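Local coordinates for protein aminopentol aminotransferase (Sphingopyxis macrogoltabida, PDB 6HBS) that transfers the amino group of aminopentol (hydrolysed fumonisin B1) to pyruvate with pyridoxal 5'-phosphate as cofactor, a step in fumonisin degradation, at residues Pro33-Phe38 against Gly369-Pro374; Ile56-Ala61 against Thr390-Ala395. All blocks are in the same frame, centred on the assembly; numbering follows the deposited sequence.

Contact 1. Residues Pro33-Phe38 against Gly369-Pro374; sequences PEFPQF and GVYVHP
Phe35 turns one edge of its ring onto a face of the Tyr371 ring, a T-shaped stack: the centroids lie 5.1 Å apart and the planes stand at 80°. The edge that arrives is the CD2-CE2 side. Phe35 CD2 comes within 3.5 Å of Tyr371 CZ, and Phe35 CE2 sits above the same face, shifted from the ring centre toward its rim on the hydroxyl half. Further round the Phe35 edge, near the ring plane, the carbonyl oxygen of Val372 approaches Phe35 CZ at 3.4 Å, a position consistent with a weak attraction between the ring's electropositive rim and the backbone oxygen. Pro374 touches more loosely and obliquely, its CD being 4.5 Å from Phe35 CZ.

The tyrosine reaches this place because its CG is anti to the backbone N (chi1 -164°), which carries the ring out from the strand toward the loop. Its hydroxyl then gains a polar link to the same loop: one water lies 2.6 Å from Tyr371 OH and donates to Pro36 O, also at 2.6 Å. Apolar edge-to-face packing and a water bridge thus work side by side, with the touching residues all buried.

In the fold, loop Pro33-Phe38 leads from helix 5-17 into strand 39-43, whereas Tyr371 belongs to strand 370-371, outermost within this chain in the small mixed sheet. Leu366 of helix 356-367 also packs on Phe35, Tyr359 and Ala362 of that helix meet Pro374, and Thr89 of the second subunit touches Tyr371.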
loop_
_atom_site.group_PDB
_atom_site.type_symbol
_atom_site.label_atom_id
_atom_site.label_comp_id
_atom_site.label_asym_id
_atom_site.label_seq_id
_atom_site.Cartn_x
_atom_site.Cartn_y
_atom_site.Cartn_z
ATOM N N PRO A 33 -22.918 -18.702 -5.669
ATOM C CA PRO A 33 -23.594 -17.407 -5.780
ATOM C C PRO A 33 -24.212 -16.916 -4.466
ATOM O O PRO A 33 -24.476 -15.733 -4.325
ATOM C CB PRO A 33 -24.662 -17.667 -6.864
ATOM C CG PRO A 33 -24.932 -19.153 -6.766
ATOM C CD PRO A 33 -23.570 -19.745 -6.476
ATOM N N GLU A 34 -24.386 -17.828 -3.503
ATOM C CA GLU A 34 -24.939 -17.511 -2.191
ATOM C C GLU A 34 -23.987 -16.635 -1.368
ATOM O O GLU A 34 -24.415 -16.013 -0.404
ATOM C CB GLU A 34 -25.221 -18.799 -1.413
ATOM C CG GLU A 34 -26.324 -19.643 -2.038
ATOM C CD GLU A 34 -25.887 -20.779 -2.940
ATOM O OE1 GLU A 34 -24.786 -20.706 -3.522
ATOM O OE2 GLU A 34 -26.664 -21.734 -3.060
ATOM N N PHE A 35 -22.691 -16.656 -1.684
ATOM C CA PHE A 35 -21.699 -15.898 -0.918
ATOM C C PHE A 35 -21.960 -14.408 -1.122
ATOM O O PHE A 35 -22.024 -13.940 -2.256
ATOM C CB PHE A 35 -20.271 -16.305 -1.285
ATOM C CG PHE A 35 -19.797 -17.533 -0.550
ATOM C CD1 PHE A 35 -20.134 -18.803 -0.998
ATOM C CD2 PHE A 35 -19.074 -17.417 0.622
ATOM C CE1 PHE A 35 -19.723 -19.933 -0.298
ATOM C CE2 PHE A 35 -18.676 -18.540 1.337
ATOM C CZ PHE A 35 -19.004 -19.802 0.869
ATOM N N PRO A 36 -22.168 -13.635 -0.034
ATOM C CA PRO A 36 -22.267 -12.176 -0.133
ATOM C C PRO A 36 -20.919 -11.514 -0.488
ATOM O O PRO A 36 -19.865 -11.926 0.005
ATOM C CB PRO A 36 -22.705 -11.762 1.277
ATOM C CG PRO A 36 -22.137 -12.833 2.171
ATOM C CD PRO A 36 -22.242 -14.105 1.355
ATOM N N GLN A 37 -20.989 -10.503 -1.357
ATOM C CA GLN A 37 -19.818 -9.693 -1.767
ATOM C C GLN A 37 -19.581 -8.522 -0.798
ATOM O O GLN A 37 -18.435 -8.270 -0.412
ATOM C CB GLN A 37 -20.001 -9.164 -3.187
ATOM C CG GLN A 37 -18.784 -8.365 -3.664
ATOM C CD GLN A 37 -17.513 -9.166 -3.755
ATOM O OE1 GLN A 37 -17.177 -9.679 -4.831
ATOM N NE2 GLN A 37 -16.784 -9.275 -2.650
ATOM N N PHE A 38 -20.657 -7.827 -0.392
ATOM C CA PHE A 38 -20.609 -6.588 0.345
ATOM C C PHE A 38 -21.138 -6.755 1.773
ATOM O O PHE A 38 -22.183 -7.340 1.956
ATOM C CB PHE A 38 -21.418 -5.533 -0.409
ATOM C CG PHE A 38 -20.790 -5.163 -1.720
ATOM C CD1 PHE A 38 -19.619 -4.421 -1.734
ATOM C CD2 PHE A 38 -21.310 -5.629 -2.912
ATOM C CE1 PHE A 38 -19.013 -4.090 -2.929
ATOM C CE2 PHE A 38 -20.699 -5.315 -4.112
ATOM C CZ PHE A 38 -19.556 -4.534 -4.116
ATOM N N GLY A 369 -25.253 -19.513 9.227
ATOM C CA GLY A 369 -24.540 -18.389 9.818
ATOM C C GLY A 369 -23.065 -18.660 10.061
ATOM O O GLY A 369 -22.521 -18.183 11.030
ATOM N N VAL A 370 -22.415 -19.399 9.159
ATOM C CA VAL A 370 -20.996 -19.673 9.243
ATOM C C VAL A 370 -20.394 -19.354 7.875
ATOM O O VAL A 370 -20.970 -19.725 6.869
ATOM C CB VAL A 370 -20.741 -21.140 9.623
ATOM C CG1 VAL A 370 -19.306 -21.578 9.412
ATOM C CG2 VAL A 370 -21.197 -21.409 11.046
ATOM N N TYR A 371 -19.276 -18.619 7.878
ATOM C CA TYR A 371 -18.539 -18.332 6.665
ATOM C C TYR A 371 -17.265 -19.175 6.677
ATOM O O TYR A 371 -16.322 -18.865 7.386
ATOM C CB TYR A 371 -18.207 -16.838 6.555
ATOM C CG TYR A 371 -17.787 -16.358 5.184
ATOM C CD1 TYR A 371 -16.601 -16.784 4.593
ATOM C CD2 TYR A 371 -18.568 -15.450 4.478
ATOM C CE1 TYR A 371 -16.210 -16.327 3.335
ATOM C CE2 TYR A 371 -18.188 -14.977 3.223
ATOM C CZ TYR A 371 -17.001 -15.413 2.656
ATOM O OH TYR A 371 -16.642 -14.949 1.436
ATOM N N VAL A 372 -17.244 -20.193 5.824
ATOM C CA VAL A 372 -16.075 -21.012 5.571
ATOM C C VAL A 372 -15.811 -21.013 4.057
ATOM O O VAL A 372 -16.685 -20.683 3.250
ATOM C CB VAL A 372 -16.269 -22.451 6.079
ATOM C CG1 VAL A 372 -16.253 -22.524 7.587
ATOM C CG2 VAL A 372 -17.519 -23.097 5.496
ATOM N N HIS A 373 -14.594 -21.398 3.675
ATOM C CA HIS A 373 -14.112 -21.170 2.332
ATOM C C HIS A 373 -13.742 -22.488 1.682
ATOM O O HIS A 373 -12.986 -23.254 2.263
ATOM C CB HIS A 373 -12.932 -20.197 2.340
ATOM C CG HIS A 373 -12.694 -19.525 1.022
ATOM N ND1 HIS A 373 -12.380 -20.215 -0.136
ATOM C CD2 HIS A 373 -12.649 -18.215 0.698
ATOM C CE1 HIS A 373 -12.236 -19.360 -1.127
ATOM N NE2 HIS A 373 -12.401 -18.119 -0.645
ATOM N N PRO A 374 -14.268 -22.790 0.472
ATOM C CA PRO A 374 -13.984 -24.063 -0.185
ATOM C C PRO A 374 -12.656 -24.181 -0.945
ATOM O O PRO A 374 -12.335 -25.314 -1.333
ATOM C CB PRO A 374 -15.143 -24.167 -1.188
ATOM C CG PRO A 374 -15.408 -22.762 -1.575
ATOM C CD PRO A 374 -15.252 -21.997 -0.282
HETATM O O HOH W 1 -17.408 -12.598 0.734
#

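Contact 2. Residues Ile56-Ala61 against Thr390-Ala395; sequences IDYMCA and TETLEA
Tyr58 and Thr392 extend toward each other from opposite directions and meet through their hydroxyls, tying the residue just past strand 54-57 to helix 386-405, a helix packed on the small mixed sheet of a class-III, fold-type I, PLP-dependent aminotransferase. The tyrosine donates: Tyr58 OH lies 2.6 Å from Thr392 OG1, a short hydrogen bond. Thr392 OG1 sits at the edge of the phenol ring, in its plane, so the donor is directed outward from the rim, and the acceptor is not stacked over a face. The threonine methyl follows the hydroxyl, Thr392 CG2 standing 3.7 Å from Tyr58 CE2.

Both side chains point toward the opposing segment, and the first torsion of Thr392 settles which branch does what. With OG1 anti to the carbonyl carbon (chi1 -66°), the hydroxyl also reaches back along the helix to the carbonyl of Asp388, to which it is hydrogen-bonded. Thr392 OG1 is therefore engaged both across the contact and within its own helix, so this buried polar atom has two partners.

Ile56 crosses Thr392 at a slant, reaching the helix with the tip of its extended chain (chi2 168°); beside it, Glu391 CB marks the margin of the contact, 4.2 Å from Ile56 CD1. Leu321 of helix 310-332 packs on both Tyr58 and Thr392, and the Tyr58 ring also meets that of His384.

Beyond the strand the chain is shaped by an Asx turn, in which Met59 N donates to Asp57 OD1 at 3.0 Å, approaching from above the carboxylate plane. At the helix, the methyl Ile56 CD1 lies in van der Waals contact with the threonine hydroxyl, 3.6 Å from Thr392 OG1.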
loop_
_atom_site.group_PDB
_atom_site.type_symbol
_atom_site.label_atom_id
_atom_site.label_comp_id
_atom_site.label_asym_id
_atom_site.label_seq_id
_atom_site.Cartn_x
_atom_site.Cartn_y
_atom_site.Cartn_z
ATOM N N ILE A 56 -20.397 -16.255 11.638
ATOM C CA ILE A 56 -19.156 -16.507 12.323
ATOM C C ILE A 56 -18.079 -16.626 11.235
ATOM O O ILE A 56 -18.195 -17.454 10.324
ATOM C CB ILE A 56 -19.239 -17.758 13.214
ATOM C CG1 ILE A 56 -20.374 -17.647 14.238
ATOM C CG2 ILE A 56 -17.906 -17.972 13.898
ATOM C CD1 ILE A 56 -20.696 -18.964 14.942
ATOM N N ASP A 57 -17.035 -15.793 11.347
ATOM C CA ASP A 57 -16.144 -15.529 10.222
ATOM C C ASP A 57 -14.848 -16.350 10.335
ATOM O O ASP A 57 -13.997 -16.015 11.123
ATOM C CB ASP A 57 -15.876 -14.027 10.146
ATOM C CG ASP A 57 -14.803 -13.633 9.145
ATOM O OD1 ASP A 57 -14.684 -14.316 8.110
ATOM O OD2 ASP A 57 -14.043 -12.703 9.474
ATOM N N TYR A 58 -14.684 -17.391 9.502
ATOM C CA TYR A 58 -13.452 -18.193 9.520
ATOM C C TYR A 58 -12.452 -17.693 8.468
ATOM O O TYR A 58 -11.422 -18.318 8.279
ATOM C CB TYR A 58 -13.753 -19.702 9.428
ATOM C CG TYR A 58 -14.383 -20.196 10.700
ATOM C CD1 TYR A 58 -13.601 -20.468 11.807
ATOM C CD2 TYR A 58 -15.751 -20.239 10.851
ATOM C CE1 TYR A 58 -14.165 -20.858 13.016
ATOM C CE2 TYR A 58 -16.338 -20.596 12.058
ATOM C CZ TYR A 58 -15.540 -20.946 13.136
ATOM O OH TYR A 58 -16.076 -21.292 14.341
ATOM N N MET A 59 -12.711 -16.539 7.843
ATOM C CA MET A 59 -11.672 -15.896 7.009
ATOM C C MET A 59 -10.850 -14.891 7.817
ATOM O O MET A 59 -9.729 -14.576 7.449
ATOM C CB MET A 59 -12.264 -15.161 5.813
ATOM C CG MET A 59 -13.000 -16.015 4.853
ATOM S SD MET A 59 -12.285 -17.642 4.643
ATOM C CE MET A 59 -10.695 -17.335 3.906
ATOM N N CYS A 60 -11.395 -14.395 8.924
ATOM C CA CYS A 60 -10.739 -13.307 9.702
ATOM C C CYS A 60 -10.225 -12.224 8.726
ATOM O O CYS A 60 -9.083 -11.773 8.791
ATOM C CB CYS A 60 -9.568 -13.791 10.535
ATOM S SG CYS A 60 -9.994 -14.982 11.829
ATOM N N ALA A 61 -11.102 -11.813 7.823
ATOM C CA ALA A 61 -10.819 -10.727 6.868
ATOM C C ALA A 61 -9.633 -11.104 5.955
ATOM O O ALA A 61 -8.946 -10.229 5.445
ATOM C CB ALA A 61 -10.563 -9.457 7.659
ATOM N N THR A 390 -19.127 -24.256 19.082
ATOM C CA THR A 390 -20.282 -25.125 19.242
ATOM C C THR A 390 -21.323 -24.805 18.183
ATOM O O THR A 390 -21.832 -25.728 17.527
ATOM C CB THR A 390 -20.895 -25.024 20.644
ATOM O OG1 THR A 390 -19.885 -25.399 21.566
ATOM C CG2 THR A 390 -22.071 -25.945 20.840
ATOM N N GLU A 391 -21.631 -23.514 18.004
ATOM C CA GLU A 391 -22.642 -23.092 17.040
ATOM C C GLU A 391 -22.154 -23.354 15.607
ATOM O O GLU A 391 -22.957 -23.659 14.709
ATOM C CB GLU A 391 -23.012 -21.615 17.242
ATOM C CG GLU A 391 -24.027 -21.400 18.355
ATOM C CD GLU A 391 -25.272 -22.280 18.258
ATOM O OE1 GLU A 391 -26.004 -22.177 17.253
ATOM O OE2 GLU A 391 -25.464 -23.120 19.158
ATOM N N THR A 392 -20.840 -23.238 15.382
ATOM C CA THR A 392 -20.305 -23.537 14.056
ATOM C C THR A 392 -20.654 -24.988 13.683
ATOM O O THR A 392 -21.093 -25.293 12.578
ATOM C CB THR A 392 -18.801 -23.258 14.040
ATOM O OG1 THR A 392 -18.633 -21.846 14.226
ATOM C CG2 THR A 392 -18.157 -23.735 12.768
ATOM N N LEU A 393 -20.418 -25.877 14.642
ATOM C CA LEU A 393 -20.517 -27.317 14.439
ATOM C C LEU A 393 -21.977 -27.740 14.277
ATOM O O LEU A 393 -22.233 -28.680 13.538
ATOM C CB LEU A 393 -19.819 -28.064 15.577
ATOM C CG LEU A 393 -18.293 -28.045 15.537
ATOM C CD1 LEU A 393 -17.724 -28.517 16.871
ATOM C CD2 LEU A 393 -17.714 -28.873 14.395
ATOM N N GLU A 394 -22.933 -26.985 14.831
ATOM C CA GLU A 394 -24.349 -27.221 14.510
ATOM C C GLU A 394 -24.618 -26.887 13.038
ATOM O O GLU A 394 -25.353 -27.595 12.354
ATOM C CB GLU A 394 -25.292 -26.390 15.384
ATOM C CG GLU A 394 -24.979 -26.448 16.870
ATOM C CD GLU A 394 -25.954 -27.189 17.775
ATOM O OE1 GLU A 394 -26.076 -26.782 18.959
ATOM O OE2 GLU A 394 -26.556 -28.188 17.312
ATOM N N ALA A 395 -24.004 -25.803 12.540
ATOM C CA ALA A 395 -24.181 -25.378 11.152
ATOM C C ALA A 395 -23.540 -26.381 10.193
ATOM O O ALA A 395 -24.115 -26.713 9.156
ATOM C CB ALA A 395 -23.596 -24.003 10.953
#

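How the contacts relate
Contacts 1 and 2 have centres about 11 Å apart, both lying off to one side of the subunit, and share one sheet: strands 54-57 and 370-371 are parallel neighbours in it. Their segments alternate along the chain, in the order 33-38, 56-61, 369-374, 390-395, so chain parts more than 300 residues apart are twice brought together. Probable backbone hydrogen bonds join the two contacts directly, from Tyr371 N to Ile56 O and from Ile56 N to Gly369 O, each 2.9 Å; Val370 packs on Ala395. Early and late chain thus build one small sheet-and-helix unit, which also touches the second subunit and lies away from the cofactor site.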